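AvmM (Streptomyces sp. NBRC 109436, PDB 7FE6) catalyses macrocyclization in alchivemycin A biosynthesis, by dehydration followed by a Michael-type addition. Local coordinates at residues A[10-15]-A[53-58]; A[86-91]-A[139-144]. One frame throughout, in Å; residues are numbered along the deposited sequence.

Interaction 1: A[10-15]-A[53-58]; sequences PVYREY and YAYPDT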
loop_
_atom_site.group_PDB
_atom_site.type_symbol
_atom_site.label_atom_id
_atom_site.label_comp_id
_atom_site.label_asym_id
_atom_site.label_seq_id
_atom_site.Cartn_x
_atom_site.Cartn_y
_atom_site.Cartn_z
ATOM N N PRO A 10 10.188 15.731 18.851
ATOM C CA PRO A 10 9.934 14.365 18.390
ATOM C C PRO A 10 11.075 13.429 18.753
ATOM O O PRO A 10 12.213 13.836 18.981
ATOM C CB PRO A 10 9.825 14.528 16.871
ATOM C CG PRO A 10 10.767 15.650 16.561
ATOM C CD PRO A 10 10.730 16.581 17.770
ATOM N N VAL A 11 10.776 12.143 18.705
ATOM C CA VAL A 11 11.727 11.110 19.089
ATOM C C VAL A 11 12.341 10.506 17.832
ATOM O O VAL A 11 11.629 10.211 16.860
ATOM C CB VAL A 11 11.032 10.026 19.937
ATOM C CG1 VAL A 11 11.870 8.751 19.994
ATOM C CG2 VAL A 11 10.691 10.562 21.325
ATOM N N TYR A 12 13.660 10.329 17.841
ATOM C CA TYR A 12 14.370 9.731 16.722
ATOM C C TYR A 12 14.949 8.386 17.137
ATOM O O TYR A 12 15.192 8.128 18.316
ATOM C CB TYR A 12 15.476 10.653 16.207
ATOM C CG TYR A 12 14.947 11.933 15.616
ATOM C CD1 TYR A 12 14.480 11.969 14.307
ATOM C CD2 TYR A 12 14.917 13.102 16.359
ATOM C CE1 TYR A 12 13.987 13.139 13.756
ATOM C CE2 TYR A 12 14.435 14.281 15.818
ATOM C CZ TYR A 12 13.970 14.299 14.513
ATOM O OH TYR A 12 13.491 15.480 13.973
ATOM N N ARG A 13 15.151 7.519 16.154
ATOM C CA ARG A 13 15.909 6.291 16.329
ATOM C C ARG A 13 17.223 6.436 15.577
ATOM O O ARG A 13 17.322 7.207 14.617
ATOM C CB ARG A 13 15.098 5.081 15.838
ATOM C CG ARG A 13 14.946 5.008 14.329
ATOM C CD ARG A 13 14.041 3.863 13.821
ATOM N NE ARG A 13 14.591 2.520 13.983
ATOM C CZ ARG A 13 13.943 1.397 13.672
ATOM N NH1 ARG A 13 12.713 1.438 13.159
ATOM N NH2 ARG A 13 14.540 0.228 13.848
ATOM N N GLU A 14 18.252 5.744 16.048
ATOM C CA GLU A 14 19.554 5.808 15.406
ATOM C C GLU A 14 19.728 4.566 14.544
ATOM O O GLU A 14 19.754 3.443 15.059
ATOM C CB GLU A 14 20.678 5.925 16.429
ATOM C CG GLU A 14 21.637 7.070 16.128
ATOM C CD GLU A 14 21.318 8.331 16.917
ATOM O OE1 GLU A 14 20.579 8.234 17.920
ATOM O OE2 GLU A 14 21.799 9.420 16.531
ATOM N N TYR A 15 19.849 4.775 13.238
ATOM C CA TYR A 15 20.182 3.732 12.278
ATOM C C TYR A 15 21.357 4.253 11.467
ATOM O O TYR A 15 21.273 5.344 10.889
ATOM C CB TYR A 15 18.989 3.380 11.379
ATOM C CG TYR A 15 19.287 2.279 10.384
ATOM C CD1 TYR A 15 19.603 0.994 10.812
ATOM C CD2 TYR A 15 19.285 2.531 9.016
ATOM C CE1 TYR A 15 19.894 -0.015 9.907
ATOM C CE2 TYR A 15 19.576 1.531 8.104
ATOM C CZ TYR A 15 19.882 0.259 8.554
ATOM O OH TYR A 15 20.173 -0.739 7.646
ATOM N N TYR A 53 4.505 16.253 15.701
ATOM C CA TYR A 53 5.471 17.338 15.563
ATOM C C TYR A 53 5.478 17.863 14.126
ATOM O O TYR A 53 5.727 17.104 13.182
ATOM C CB TYR A 53 6.872 16.866 15.958
ATOM C CG TYR A 53 7.927 17.943 15.777
ATOM C CD1 TYR A 53 8.078 18.972 16.707
ATOM C CD2 TYR A 53 8.739 17.965 14.647
ATOM C CE1 TYR A 53 9.036 19.973 16.525
ATOM C CE2 TYR A 53 9.686 18.964 14.462
ATOM C CZ TYR A 53 9.826 19.958 15.398
ATOM O OH TYR A 53 10.776 20.933 15.192
ATOM N N ALA A 54 5.220 19.167 13.965
ATOM C CA ALA A 54 5.229 19.815 12.655
ATOM C C ALA A 54 6.664 20.108 12.237
ATOM O O ALA A 54 7.398 20.777 12.972
ATOM C CB ALA A 54 4.425 21.112 12.689
ATOM N N TYR A 55 7.073 19.588 11.069
ATOM C CA TYR A 55 8.423 19.807 10.562
ATOM C C TYR A 55 8.486 21.079 9.720
ATOM O O TYR A 55 7.609 21.314 8.884
ATOM C CB TYR A 55 8.890 18.620 9.740
ATOM C CG TYR A 55 9.472 17.552 10.610
ATOM C CD1 TYR A 55 10.760 17.671 11.092
ATOM C CD2 TYR A 55 8.726 16.440 10.983
ATOM C CE1 TYR A 55 11.304 16.710 11.901
ATOM C CE2 TYR A 55 9.260 15.476 11.802
ATOM C CZ TYR A 55 10.556 15.617 12.259
ATOM O OH TYR A 55 11.128 14.669 13.075
ATOM N N PRO A 56 9.528 21.892 9.916
ATOM C CA PRO A 56 9.563 23.203 9.247
ATOM C C PRO A 56 9.853 23.131 7.761
ATOM O O PRO A 56 9.492 24.057 7.020
ATOM C CB PRO A 56 10.669 23.955 10.004
ATOM C CG PRO A 56 11.538 22.882 10.575
ATOM C CD PRO A 56 10.617 21.732 10.896
ATOM N N ASP A 57 10.531 22.088 7.300
ATOM C CA ASP A 57 10.805 21.962 5.879
ATOM C C ASP A 57 10.998 20.485 5.569
ATOM O O ASP A 57 11.585 19.751 6.368
ATOM C CB ASP A 57 12.035 22.794 5.481
ATOM C CG ASP A 57 11.972 23.269 4.039
ATOM O OD1 ASP A 57 10.973 22.962 3.343
ATOM O OD2 ASP A 57 12.932 23.944 3.595
ATOM N N THR A 58 10.438 20.037 4.452
ATOM C CA THR A 58 10.496 18.624 4.110
ATOM C C THR A 58 10.613 18.472 2.607
ATOM O O THR A 58 10.102 19.301 1.850
ATOM C CB THR A 58 9.255 17.863 4.541
ATOM O OG1 THR A 58 8.132 18.404 3.836
ATOM C CG2 THR A 58 9.032 17.934 6.058
#
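P10 rests over one face of the Y53 ring while, two residues further on, Y12 and Y55 approach from opposite directions and meet through their hydroxyls. The pair of contacts illustrates how a chain terminus without regular structure can be fitted to a sandwich by a proline and a few tyrosines. The proline ring supplies a CH-pi contact: its CD lies 3.7 Å from the centroid of the Y53 ring, 13° off the normal, and its CG reaches Y53 CD2 at 3.6 Å. Y53 offers that face because its CG is anti to the backbone N (chi1 178°). It also turns its own CD2 over the middle of the Y55 ring, so that the two tyrosines meet edge against face. The same proline CG lies 3.6 Å from Y55 OH.

Y55 OH donates to Y12 OH at 2.7 Å. The Y12 oxygen sits at the edge of the Y55 ring, near its plane, whereas the Y55 oxygen is oblique to the Y12 ring. Beyond the two segments, N21 ND2 bonds to Y55 OH, and Y12 OH bonds to the carboxylate of D163, whose backbone oxygen holds Y53 OH. A phenylalanine in place of Y12 would probably leave Y55 OH without its acceptor and D163 OD1 without this hydroxyl partner. The contact thus ties the lead-in to the short hairpin strand 13-15 to the approach to strand 57-66 by apolar ring packing beside a polar relay, running from an amide through two phenols to a carboxylate.

Interaction 2: A[86-91]-A[139-144]; sequences ADWQEQ and HVRLAF
W88 lays its indole over the guanidinium of R141, a cation-pi stack on the outer surface of one sheet of a beta sandwich. The sheet is antiparallel, and strand 77-83 runs between strand 135-144, which carries R141, and the segment 86-91, which carries W88. The example shows how a large aromatic side chain can reach past a neighbouring strand to the next: on its way the indole also packs on K82 of the strand between.

Both partners place CG anti to the carbonyl carbon. In W88 (chi1 -77°) this sends the indole toward strand 135-144. R141 then runs extended from CG to NE, with chi3 at -180°, and crosses the indole at about a right angle. Its methylene CD lies over the six-membered ring, 3.8 Å from the centroid, and the guanidinium follows, nearly flat, with its plane turned 10° from the indole and the centres 3.6 Å apart. R141 CZ is likewise 3.6 Å from the centroid of the six-membered ring. Methylene and charged group therefore use the same face. W88 NE1 and R141 NH1 are both donors and form no bond with each other; R141 NE instead makes a salt bridge with E42 on strand 40-49, which probably fixes the rotation of the guanidinium and offsets its charge.

H139 meets the indole with its backbone O, 3.4 Å from W88 CZ3, and its CB, 3.9 Å from W88 CH2. Its imidazole turns to H152 of the third subunit, hydrogen-bonding through NE2, and R188 of that subunit packs on W88. Closest of all across the contact, R141 NH1 stands 3.2 Å from W88 CE2, over the face of the indole.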
loop_
_atom_site.group_PDB
_atom_site.type_symbol
_atom_site.label_atom_id
_atom_site.label_comp_id
_atom_site.label_asym_id
_atom_site.label_seq_id
_atom_site.Cartn_x
_atom_site.Cartn_y
_atom_site.Cartn_z
ATOM N N ALA A 86 2.282 21.639 -8.137
ATOM C CA ALA A 86 3.286 22.362 -8.904
ATOM C C ALA A 86 3.489 21.679 -10.258
ATOM O O ALA A 86 2.891 20.643 -10.565
ATOM C CB ALA A 86 4.602 22.420 -8.141
ATOM N N ASP A 87 4.369 22.243 -11.066
ATOM C CA ASP A 87 4.612 21.790 -12.430
ATOM C C ASP A 87 5.625 20.643 -12.504
ATOM O O ASP A 87 6.458 20.451 -11.616
ATOM C CB ASP A 87 5.095 22.972 -13.260
ATOM C CG ASP A 87 3.960 23.888 -13.641
ATOM O OD1 ASP A 87 2.792 23.533 -13.342
ATOM O OD2 ASP A 87 4.232 24.951 -14.230
ATOM N N TRP A 88 5.565 19.897 -13.611
ATOM C CA TRP A 88 6.542 18.839 -13.854
ATOM C C TRP A 88 7.941 19.421 -13.948
ATOM O O TRP A 88 8.131 20.569 -14.349
ATOM C CB TRP A 88 6.221 18.078 -15.139
ATOM C CG TRP A 88 5.101 17.107 -14.984
ATOM C CD1 TRP A 88 3.794 17.299 -15.310
ATOM C CD2 TRP A 88 5.199 15.772 -14.454
ATOM N NE1 TRP A 88 3.062 16.167 -14.998
ATOM C CE2 TRP A 88 3.898 15.227 -14.454
ATOM C CE3 TRP A 88 6.259 15.007 -13.943
ATOM C CZ2 TRP A 88 3.623 13.940 -13.981
ATOM C CZ3 TRP A 88 5.999 13.744 -13.467
ATOM C CH2 TRP A 88 4.685 13.207 -13.492
ATOM N N GLN A 89 8.928 18.626 -13.553
ATOM C CA GLN A 89 10.322 19.001 -13.769
ATOM C C GLN A 89 11.135 17.729 -13.907
ATOM O O GLN A 89 10.719 16.648 -13.477
ATOM C CB GLN A 89 10.901 19.844 -12.628
ATOM C CG GLN A 89 10.762 19.127 -11.295
ATOM C CD GLN A 89 11.269 19.913 -10.137
ATOM O OE1 GLN A 89 12.399 20.392 -10.143
ATOM N NE2 GLN A 89 10.446 20.046 -9.124
ATOM N N GLU A 90 12.295 17.874 -14.529
ATOM C CA GLU A 90 13.228 16.768 -14.606
ATOM C C GLU A 90 14.051 16.726 -13.332
ATOM O O GLU A 90 14.546 17.757 -12.871
ATOM C CB GLU A 90 14.145 16.913 -15.806
ATOM C CG GLU A 90 14.886 15.642 -16.063
ATOM C CD GLU A 90 15.723 15.703 -17.318
ATOM O OE1 GLU A 90 15.908 16.833 -17.856
ATOM O OE2 GLU A 90 16.175 14.614 -17.763
ATOM N N GLN A 91 14.176 15.543 -12.748
ATOM C CA GLN A 91 14.994 15.409 -11.556
ATOM C C GLN A 91 16.440 15.774 -11.892
ATOM O O GLN A 91 16.944 15.446 -12.967
ATOM C CB GLN A 91 14.896 13.986 -11.004
ATOM C CG GLN A 91 15.380 13.836 -9.567
ATOM C CD GLN A 91 16.898 13.888 -9.461
ATOM O OE1 GLN A 91 17.610 13.550 -10.417
ATOM N NE2 GLN A 91 17.405 14.315 -8.298
ATOM N N HIS A 139 4.261 13.095 -8.038
ATOM C CA HIS A 139 3.915 12.273 -9.187
ATOM C C HIS A 139 5.213 12.019 -9.957
ATOM O O HIS A 139 5.991 12.949 -10.175
ATOM C CB HIS A 139 2.881 12.990 -10.057
ATOM C CG HIS A 139 1.594 13.296 -9.354
ATOM N ND1 HIS A 139 0.464 12.509 -9.489
ATOM C CD2 HIS A 139 1.264 14.289 -8.487
ATOM C CE1 HIS A 139 -0.512 13.021 -8.755
ATOM N NE2 HIS A 139 -0.054 14.102 -8.140
ATOM N N VAL A 140 5.481 10.769 -10.328
ATOM C CA VAL A 140 6.811 10.409 -10.814
ATOM C C VAL A 140 6.703 9.677 -12.149
ATOM O O VAL A 140 5.975 8.686 -12.261
ATOM C CB VAL A 140 7.563 9.526 -9.800
ATOM C CG1 VAL A 140 8.973 9.307 -10.277
ATOM C CG2 VAL A 140 7.557 10.130 -8.453
ATOM N N ARG A 141 7.473 10.124 -13.139
ATOM C CA ARG A 141 7.574 9.446 -14.422
ATOM C C ARG A 141 8.977 8.868 -14.562
ATOM O O ARG A 141 9.980 9.605 -14.481
ATOM C CB ARG A 141 7.247 10.387 -15.576
ATOM C CG ARG A 141 5.779 10.715 -15.713
ATOM C CD ARG A 141 5.541 11.911 -16.640
ATOM N NE ARG A 141 4.128 12.218 -16.762
ATOM C CZ ARG A 141 3.629 13.376 -17.186
ATOM N NH1 ARG A 141 4.427 14.388 -17.527
ATOM N NH2 ARG A 141 2.308 13.541 -17.237
ATOM N N LEU A 142 9.041 7.555 -14.805
ATOM C CA LEU A 142 10.280 6.805 -14.732
ATOM C C LEU A 142 10.388 5.893 -15.937
ATOM O O LEU A 142 9.401 5.272 -16.352
ATOM C CB LEU A 142 10.351 5.973 -13.461
ATOM C CG LEU A 142 11.577 5.089 -13.282
ATOM C CD1 LEU A 142 12.842 5.926 -13.284
ATOM C CD2 LEU A 142 11.453 4.297 -12.000
ATOM N N ALA A 143 11.592 5.837 -16.499
ATOM C CA ALA A 143 11.898 4.972 -17.626
ATOM C C ALA A 143 13.355 4.556 -17.516
ATOM O O ALA A 143 14.233 5.408 -17.358
ATOM C CB ALA A 143 11.630 5.687 -18.960
ATOM N N PHE A 144 13.613 3.257 -17.594
ATOM C CA PHE A 144 14.980 2.780 -17.709
ATOM C C PHE A 144 15.328 2.613 -19.173
ATOM O O PHE A 144 14.468 2.296 -19.999
ATOM C CB PHE A 144 15.174 1.465 -16.975
ATOM C CG PHE A 144 14.999 1.585 -15.503
ATOM C CD1 PHE A 144 16.086 1.906 -14.688
ATOM C CD2 PHE A 144 13.752 1.412 -14.925
ATOM C CE1 PHE A 144 15.922 2.025 -13.314
ATOM C CE2 PHE A 144 13.585 1.533 -13.557
ATOM C CZ PHE A 144 14.664 1.837 -12.752
#

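Both contacts are partly buried, but they hold different elements. Interaction 1 joins the N-terminal segment to the start of a strand in the mixed sheet, its centre about 17 Å from the centre of the chain; interaction 2 stays within the larger antiparallel sheet, its centre about 12 Å from that point. The two centres lie about 26 Å apart, on opposite sides of it. The chemistry differs accordingly: interaction 1 pairs proline-aromatic packing with a hydrogen bond between two tyrosine hydroxyls, whereas interaction 2 depends on a charge lying over an indole. Each adjoins a different copy of the protein: R13 of 10-15 forms a salt bridge with E132 of the second subunit, while 139-144 faces the third.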